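Local coordinates for DUF4439 domain-containing protein (Mycobacterium tuberculosis, PDB 2IB0) that is of unknown function but folds as a ferritin-like four-helix bundle and assembles as a pair of subunits, at residues M91-A96 with A100-R105; D28-E33 with V78-A83; D67-M72 with R127-T132. All blocks are in the same frame, centred on the assembly; numbering follows the deposited sequence.

Interaction 1 of 3, residues M91-A96 with A100-R105; sequences MQVSSA and ARLAVR
M91 reaches from the loop across to the backbone of helix 96-120, laying its thioether over the R101-L102 step. Its SD lies 3.7 Å from L102 N, a van der Waals approach with no hydrogen bond across the contact, and the chain beyond bends at chi3 (-95°), which turns the methyl toward R101. CE then rests 3.7 Å from R101 CB, the two side chains crossing at about a right angle, and it lies oblique to the guanidinium. Nearer the loop, M91 CG meets one branch of L102, with CG 4.0 Å from L102 CD1. The other branch is taken by V93, whose CG1 is 4.0 Å from L102 CD2. The leucine thus offers one methyl to each of two loop residues that alternate along an extended chain, Q92 between them being directed away from the helix. V93 is set for this by its first torsion (chi1 -59°), which carries CG1 anti to the carbonyl carbon.

In the next shell, L102 also leans on V43 of helix 18-46 and on P90, while V93 packs on I42 and L46 of the same helix, so the loop lies in the angle between two helices. D98, at the start of helix 96-120, ties the polar fringe: its carboxylate makes a salt bridge to R101 NH2 and accepts a hydrogen bond from S94 N.

The residue types fit the places: a flexible methionine can follow the helix surface, the forked end of L102 can offer a methyl to each loop residue, and an arginine can give its aliphatic stem to the methyl while its charge stays at the surface. With no polar bond across the two segments, the loop is held here by dispersion and the burial of apolar carbon, and D98 adds polar anchoring beside it.

Interaction 2 of 3, residues D28-E33 with V78-A83; sequences DALAVE and VTAPIA
L30 and P81 make the tight heart of this contact, where a single leucine methyl serves nearly every approach. CD2 of L30 comes within 3.6 Å of CG on the P81 ring and within 3.6 Å of A80 CB, and it also lies 3.3 Å from the carbonyl O of P81, a close carbon-oxygen approach. The leucine's CG stands anti to its backbone N (chi1 175°), which sends the branch outward from helix 18-46 so that CD2 lies against the proline ring, the alanine methyl and the carbonyl. Because the P81 O has no hydrogen-bonding partner anywhere in the model, the leucine helps to bury a polar atom without satisfying it, which is probably a small energetic cost of running an extended chain over an apolar helix surface.

The other side is loose. P81 is only partly covered and the exposed I82 points away from the helix, so between these two segments the carbons meet at one spot; V78 and A83 pack on other residues of helix 18-46. Proline suits this place, as its ring gives a compact, rigid apolar surface and stiffens the extended path, and A80, with its small methyl, lets the chain come near.

Behind the contact, L30 also packs on R66 and L73 of helix 52-75, and A80 touches L73 as well, so the leucine seals a seam between two helices and the loop lying over it. Near the next turn, the buried E33 is bridged to R65 and hydrogen-bonded to H62 and W114. A long strap leaving the second helix and running along the outside of the bundle toward the third is characteristic of the ferritin-like four-helix fold, and here its early part runs along helix 18-46.

Interaction 3 of 3, residues D67-M72 with R127-T132; sequences DDVIVM and RVFAST
The F129 ring has M72 over one face and D68 at its edge. M72 SD stands 3.8 Å from the ring centroid, only 10° off the normal, a Met-aromatic contact with the sulfur squarely over the centre. The bend of M72 at chi3 (83°) brings CE along as well, 3.9 Å from F129 CD2. At the rim, D68 OD2 lies in the ring plane, 3.6 Å from F129 CE1, where the slightly positive C-H border would probably welcome a carboxylate; the carboxylate itself is turned 59° from the ring. D68 CB adds an aliphatic touch 3.7 Å from F129 CZ. The V69 side chain crosses that of F129 at about a right angle, with V69 CG2 3.8 Å from F129 CE2, neither over the face nor at the edge.

A phenylalanine suits this place because the helix axes stay 12.4 Å apart, a span too wide for small residues; a long flat side chain bridges it, and methionine and valine supply pliable and compact surfaces round it. No hydrogen bond joins the segments.

The two helices run nearly antiparallel, and F129 fills the gap between helix 52-75 and helix 124-150. V69 is further covered by W114 of helix 96-120, and both V69 and M72 rest on L26 of helix 18-46. On another side of helix 124-150, R127, V128 and S131 pack against the second subunit.

How the interactions relate
From the N terminus, helix 18-46 supplies the first half of interaction 2 and helix 52-75 the first half of interaction 3. The chain then leaves helix 52-75 as a long loop: residues 78-83 close interaction 2 on helix 18-46, and residues 91-96, at the loop's end, open the short-range interaction 1, closed by 100-105 on helix 96-120. Helix 124-150 closes interaction 3. Interactions 2 and 3 therefore cross, while interaction 1 lies wholly within the span of interaction 3 and follows interaction 2 in series. The two crossing contacts touch through L30 CB and V69 CG1, 3.7 Å apart, whereas interaction 1 pins the loop's far end about 23 Å from interaction 2, centre to centre, across the chain's middle.

Interaction 1 of 3, residues M91-A96 with A100-R105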
# COMPACT_ATOMS: atom_id res chain seq x y z
N MET A 91 -6.41 -21.47 2.48
CA MET A 91 -7.81 -21.88 2.42
C MET A 91 -7.99 -22.99 1.41
O MET A 91 -7.16 -23.16 0.51
CB MET A 91 -8.71 -20.69 2.04
CG MET A 91 -8.56 -20.23 0.59
SD MET A 91 -9.49 -18.72 0.24
CE MET A 91 -11.01 -19.37 -0.44
N GLN A 92 -9.09 -23.72 1.57
CA GLN A 92 -9.55 -24.68 0.58
C GLN A 92 -10.17 -24.01 -0.63
O GLN A 92 -10.85 -22.95 -0.53
CB GLN A 92 -10.58 -25.63 1.21
CG GLN A 92 -10.03 -26.32 2.43
CD GLN A 92 -10.61 -27.66 2.57
OE1 GLN A 92 -11.82 -27.80 2.68
NE2 GLN A 92 -9.75 -28.68 2.51
N VAL A 93 -9.94 -24.63 -1.78
CA VAL A 93 -10.44 -24.13 -3.05
C VAL A 93 -11.05 -25.27 -3.84
O VAL A 93 -10.62 -26.41 -3.73
CB VAL A 93 -9.34 -23.36 -3.86
CG1 VAL A 93 -8.77 -22.16 -3.04
CG2 VAL A 93 -8.21 -24.27 -4.30
N SER A 94 -12.06 -24.97 -4.66
CA SER A 94 -12.61 -25.96 -5.55
C SER A 94 -13.16 -25.39 -6.85
O SER A 94 -13.61 -26.12 -7.71
CB SER A 94 -13.67 -26.79 -4.84
OG SER A 94 -14.74 -25.99 -4.46
N SER A 95 -13.12 -24.07 -7.00
CA SER A 95 -13.57 -23.53 -8.27
C SER A 95 -12.94 -22.18 -8.53
O SER A 95 -12.27 -21.60 -7.67
CB SER A 95 -15.10 -23.43 -8.32
OG SER A 95 -15.50 -22.34 -7.49
N ALA A 96 -13.16 -21.71 -9.77
CA ALA A 96 -12.77 -20.36 -10.20
C ALA A 96 -13.01 -19.20 -9.24
O ALA A 96 -12.15 -18.32 -9.13
CB ALA A 96 -13.35 -20.08 -11.65
N ALA A 100 -9.79 -16.26 -6.67
CA ALA A 100 -9.80 -14.82 -6.33
C ALA A 100 -9.78 -14.53 -4.79
O ALA A 100 -9.01 -13.69 -4.33
CB ALA A 100 -10.95 -14.13 -7.02
N ARG A 101 -10.58 -15.25 -4.00
CA ARG A 101 -10.49 -15.14 -2.56
C ARG A 101 -9.12 -15.57 -2.04
O ARG A 101 -8.58 -14.99 -1.10
CB ARG A 101 -11.58 -15.98 -1.88
CG ARG A 101 -12.96 -15.31 -1.90
CD ARG A 101 -14.01 -16.09 -1.00
NE ARG A 101 -14.50 -17.36 -1.61
CZ ARG A 101 -15.40 -17.42 -2.61
NH1 ARG A 101 -15.87 -16.29 -3.15
NH2 ARG A 101 -15.81 -18.59 -3.09
N LEU A 102 -8.57 -16.63 -2.63
CA LEU A 102 -7.25 -17.11 -2.23
C LEU A 102 -6.23 -16.02 -2.52
O LEU A 102 -5.36 -15.78 -1.70
CB LEU A 102 -6.87 -18.39 -3.03
CG LEU A 102 -5.46 -18.99 -2.85
CD1 LEU A 102 -5.18 -19.29 -1.39
CD2 LEU A 102 -5.32 -20.26 -3.72
N ALA A 103 -6.31 -15.44 -3.70
CA ALA A 103 -5.39 -14.36 -4.10
C ALA A 103 -5.46 -13.19 -3.11
O ALA A 103 -4.45 -12.65 -2.71
CB ALA A 103 -5.70 -13.87 -5.51
N VAL A 104 -6.66 -12.80 -2.69
CA VAL A 104 -6.79 -11.68 -1.72
C VAL A 104 -6.13 -12.11 -0.38
O VAL A 104 -5.35 -11.37 0.23
CB VAL A 104 -8.29 -11.33 -1.47
CG1 VAL A 104 -8.46 -10.28 -0.31
CG2 VAL A 104 -8.95 -10.88 -2.75
N ARG A 105 -6.45 -13.30 0.08
CA ARG A 105 -5.89 -13.76 1.35
C ARG A 105 -4.34 -13.76 1.29
O ARG A 105 -3.68 -13.38 2.26
CB ARG A 105 -6.43 -15.14 1.71
CG ARG A 105 -5.55 -15.83 2.74
CD ARG A 105 -5.63 -15.17 4.14
NE ARG A 105 -6.44 -16.04 4.99
CZ ARG A 105 -5.95 -16.90 5.88
NH1 ARG A 105 -4.64 -16.97 6.14
NH2 ARG A 105 -6.80 -17.64 6.55

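Interaction 2 of 3, residues D28-E33 with V78-A83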
# COMPACT_ATOMS: atom_id res chain seq x y z
N ASP A 28 10.88 -14.30 7.34
CA ASP A 28 9.43 -14.59 7.32
C ASP A 28 8.78 -14.10 6.04
O ASP A 28 7.90 -14.76 5.51
CB ASP A 28 8.70 -13.90 8.46
CG ASP A 28 9.00 -14.50 9.81
OD1 ASP A 28 9.40 -15.67 9.88
OD2 ASP A 28 8.85 -13.75 10.80
N ALA A 29 9.23 -12.97 5.52
CA ALA A 29 8.54 -12.32 4.42
C ALA A 29 8.89 -13.08 3.18
O ALA A 29 8.04 -13.28 2.32
CB ALA A 29 8.98 -10.87 4.30
N LEU A 30 10.13 -13.56 3.12
CA LEU A 30 10.59 -14.41 2.01
C LEU A 30 9.82 -15.73 1.94
O LEU A 30 9.48 -16.20 0.85
CB LEU A 30 12.10 -14.70 2.12
CG LEU A 30 12.58 -15.68 1.05
CD1 LEU A 30 12.18 -15.24 -0.35
CD2 LEU A 30 14.12 -16.01 1.17
N ALA A 31 9.59 -16.33 3.11
CA ALA A 31 8.80 -17.55 3.27
C ALA A 31 7.37 -17.32 2.84
O ALA A 31 6.76 -18.17 2.23
CB ALA A 31 8.87 -18.06 4.72
N VAL A 32 6.82 -16.16 3.13
CA VAL A 32 5.48 -15.83 2.66
C VAL A 32 5.45 -15.70 1.11
O VAL A 32 4.53 -16.22 0.46
CB VAL A 32 4.93 -14.57 3.36
CG1 VAL A 32 3.66 -14.04 2.63
CG2 VAL A 32 4.64 -14.87 4.85
N GLU A 33 6.45 -15.03 0.54
CA GLU A 33 6.64 -14.94 -0.92
C GLU A 33 6.71 -16.30 -1.64
O GLU A 33 6.02 -16.48 -2.63
CB GLU A 33 7.91 -14.12 -1.27
CG GLU A 33 7.80 -12.59 -0.99
CD GLU A 33 6.57 -11.92 -1.64
OE1 GLU A 33 6.23 -12.21 -2.82
OE2 GLU A 33 5.95 -11.06 -1.00
N VAL A 78 23.20 -13.96 5.54
CA VAL A 78 22.17 -14.93 5.85
C VAL A 78 21.89 -15.76 4.60
O VAL A 78 21.63 -15.21 3.52
CB VAL A 78 20.85 -14.25 6.36
CG1 VAL A 78 19.75 -15.27 6.59
CG2 VAL A 78 21.10 -13.41 7.63
N THR A 79 21.93 -17.08 4.72
CA THR A 79 21.52 -17.94 3.61
C THR A 79 20.00 -18.01 3.64
O THR A 79 19.40 -18.39 4.65
CB THR A 79 22.10 -19.38 3.72
OG1 THR A 79 21.69 -19.94 4.98
CG2 THR A 79 23.65 -19.40 3.60
N ALA A 80 19.38 -17.61 2.53
CA ALA A 80 17.92 -17.55 2.41
C ALA A 80 17.20 -18.88 2.71
O ALA A 80 17.69 -19.96 2.32
CB ALA A 80 17.55 -17.05 1.02
N PRO A 81 16.05 -18.81 3.44
CA PRO A 81 15.10 -19.92 3.36
C PRO A 81 14.76 -20.24 1.90
O PRO A 81 14.46 -19.32 1.11
CB PRO A 81 13.84 -19.38 4.10
CG PRO A 81 14.07 -17.90 4.29
CD PRO A 81 15.58 -17.76 4.36
N ILE A 82 14.86 -21.51 1.53
CA ILE A 82 14.44 -21.97 0.20
C ILE A 82 12.97 -22.43 0.25
O ILE A 82 12.42 -22.64 1.34
CB ILE A 82 15.37 -23.09 -0.35
CG1 ILE A 82 15.22 -24.40 0.44
CG2 ILE A 82 16.84 -22.59 -0.38
CD1 ILE A 82 15.55 -25.65 -0.34
N ALA A 83 12.32 -22.56 -0.90
CA ALA A 83 10.91 -22.95 -0.90
C ALA A 83 10.72 -24.41 -0.43
O ALA A 83 11.60 -25.26 -0.61
CB ALA A 83 10.29 -22.73 -2.28

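Interaction 3 of 3, residues D67-M72 with R127-T132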
# COMPACT_ATOMS: atom_id res chain seq x y z
N ASP A 67 13.39 -13.01 -5.57
CA ASP A 67 14.80 -12.95 -5.99
C ASP A 67 15.53 -11.78 -5.36
O ASP A 67 16.65 -11.93 -4.89
CB ASP A 67 14.91 -12.89 -7.51
CG ASP A 67 14.28 -14.12 -8.20
OD1 ASP A 67 13.95 -15.14 -7.54
OD2 ASP A 67 14.10 -14.06 -9.43
N ASP A 68 14.89 -10.60 -5.33
CA ASP A 68 15.45 -9.44 -4.63
C ASP A 68 15.79 -9.65 -3.13
O ASP A 68 16.84 -9.19 -2.66
CB ASP A 68 14.48 -8.25 -4.76
CG ASP A 68 14.69 -7.42 -6.03
OD1 ASP A 68 15.59 -7.71 -6.82
OD2 ASP A 68 13.93 -6.45 -6.25
N VAL A 69 14.89 -10.30 -2.40
CA VAL A 69 15.06 -10.65 -1.00
C VAL A 69 16.15 -11.70 -0.80
O VAL A 69 16.86 -11.65 0.19
CB VAL A 69 13.72 -11.18 -0.39
CG1 VAL A 69 13.91 -11.66 1.07
CG2 VAL A 69 12.63 -10.08 -0.51
N ILE A 70 16.26 -12.67 -1.72
CA ILE A 70 17.39 -13.63 -1.70
C ILE A 70 18.74 -12.90 -1.74
O ILE A 70 19.65 -13.20 -0.95
CB ILE A 70 17.23 -14.71 -2.81
CG1 ILE A 70 16.02 -15.61 -2.45
CG2 ILE A 70 18.54 -15.55 -3.01
CD1 ILE A 70 15.56 -16.61 -3.52
N VAL A 71 18.86 -11.90 -2.60
CA VAL A 71 20.06 -11.08 -2.68
C VAL A 71 20.29 -10.32 -1.36
O VAL A 71 21.38 -10.35 -0.81
CB VAL A 71 20.00 -10.11 -3.92
CG1 VAL A 71 21.10 -9.04 -3.87
CG2 VAL A 71 20.07 -10.91 -5.23
N MET A 72 19.24 -9.67 -0.83
CA MET A 72 19.33 -8.89 0.43
C MET A 72 19.84 -9.73 1.59
O MET A 72 20.74 -9.30 2.33
CB MET A 72 17.98 -8.29 0.81
CG MET A 72 17.54 -7.09 -0.00
SD MET A 72 15.77 -6.74 0.12
CE MET A 72 15.70 -5.80 1.64
N ARG A 127 13.79 -0.50 4.62
CA ARG A 127 12.43 -0.03 4.89
C ARG A 127 11.70 0.48 3.66
O ARG A 127 10.50 0.26 3.52
CB ARG A 127 12.38 1.07 5.94
CG ARG A 127 12.82 0.65 7.30
CD ARG A 127 12.44 1.74 8.28
NE ARG A 127 13.00 3.06 7.99
CZ ARG A 127 14.23 3.43 8.32
NH1 ARG A 127 15.07 2.56 8.92
NH2 ARG A 127 14.64 4.67 8.05
N VAL A 128 12.40 1.21 2.79
CA VAL A 128 11.78 1.63 1.54
C VAL A 128 11.38 0.42 0.69
O VAL A 128 10.29 0.43 0.14
CB VAL A 128 12.60 2.69 0.74
CG1 VAL A 128 12.07 2.86 -0.70
CG2 VAL A 128 12.55 4.04 1.45
N PHE A 129 12.22 -0.61 0.62
CA PHE A 129 11.94 -1.81 -0.17
C PHE A 129 10.71 -2.54 0.38
O PHE A 129 9.83 -3.00 -0.38
CB PHE A 129 13.16 -2.72 -0.20
CG PHE A 129 12.92 -4.06 -0.91
CD1 PHE A 129 13.30 -4.23 -2.24
CD2 PHE A 129 12.32 -5.13 -0.25
CE1 PHE A 129 13.09 -5.46 -2.89
CE2 PHE A 129 12.09 -6.35 -0.91
CZ PHE A 129 12.49 -6.51 -2.23
N ALA A 130 10.66 -2.64 1.72
CA ALA A 130 9.60 -3.35 2.40
C ALA A 130 8.28 -2.58 2.21
O ALA A 130 7.26 -3.18 2.00
CB ALA A 130 9.92 -3.53 3.89
N SER A 131 8.33 -1.24 2.31
CA SER A 131 7.15 -0.45 2.10
C SER A 131 6.63 -0.51 0.68
O SER A 131 5.42 -0.50 0.48
CB SER A 131 7.28 0.99 2.60
OG SER A 131 7.89 1.83 1.62
N THR A 132 7.50 -0.55 -0.31
CA THR A 132 7.12 -0.80 -1.70
C THR A 132 6.42 -2.18 -1.88
O THR A 132 5.31 -2.27 -2.49
CB THR A 132 8.34 -0.67 -2.60
OG1 THR A 132 8.79 0.69 -2.53
CG2 THR A 132 8.01 -1.01 -4.04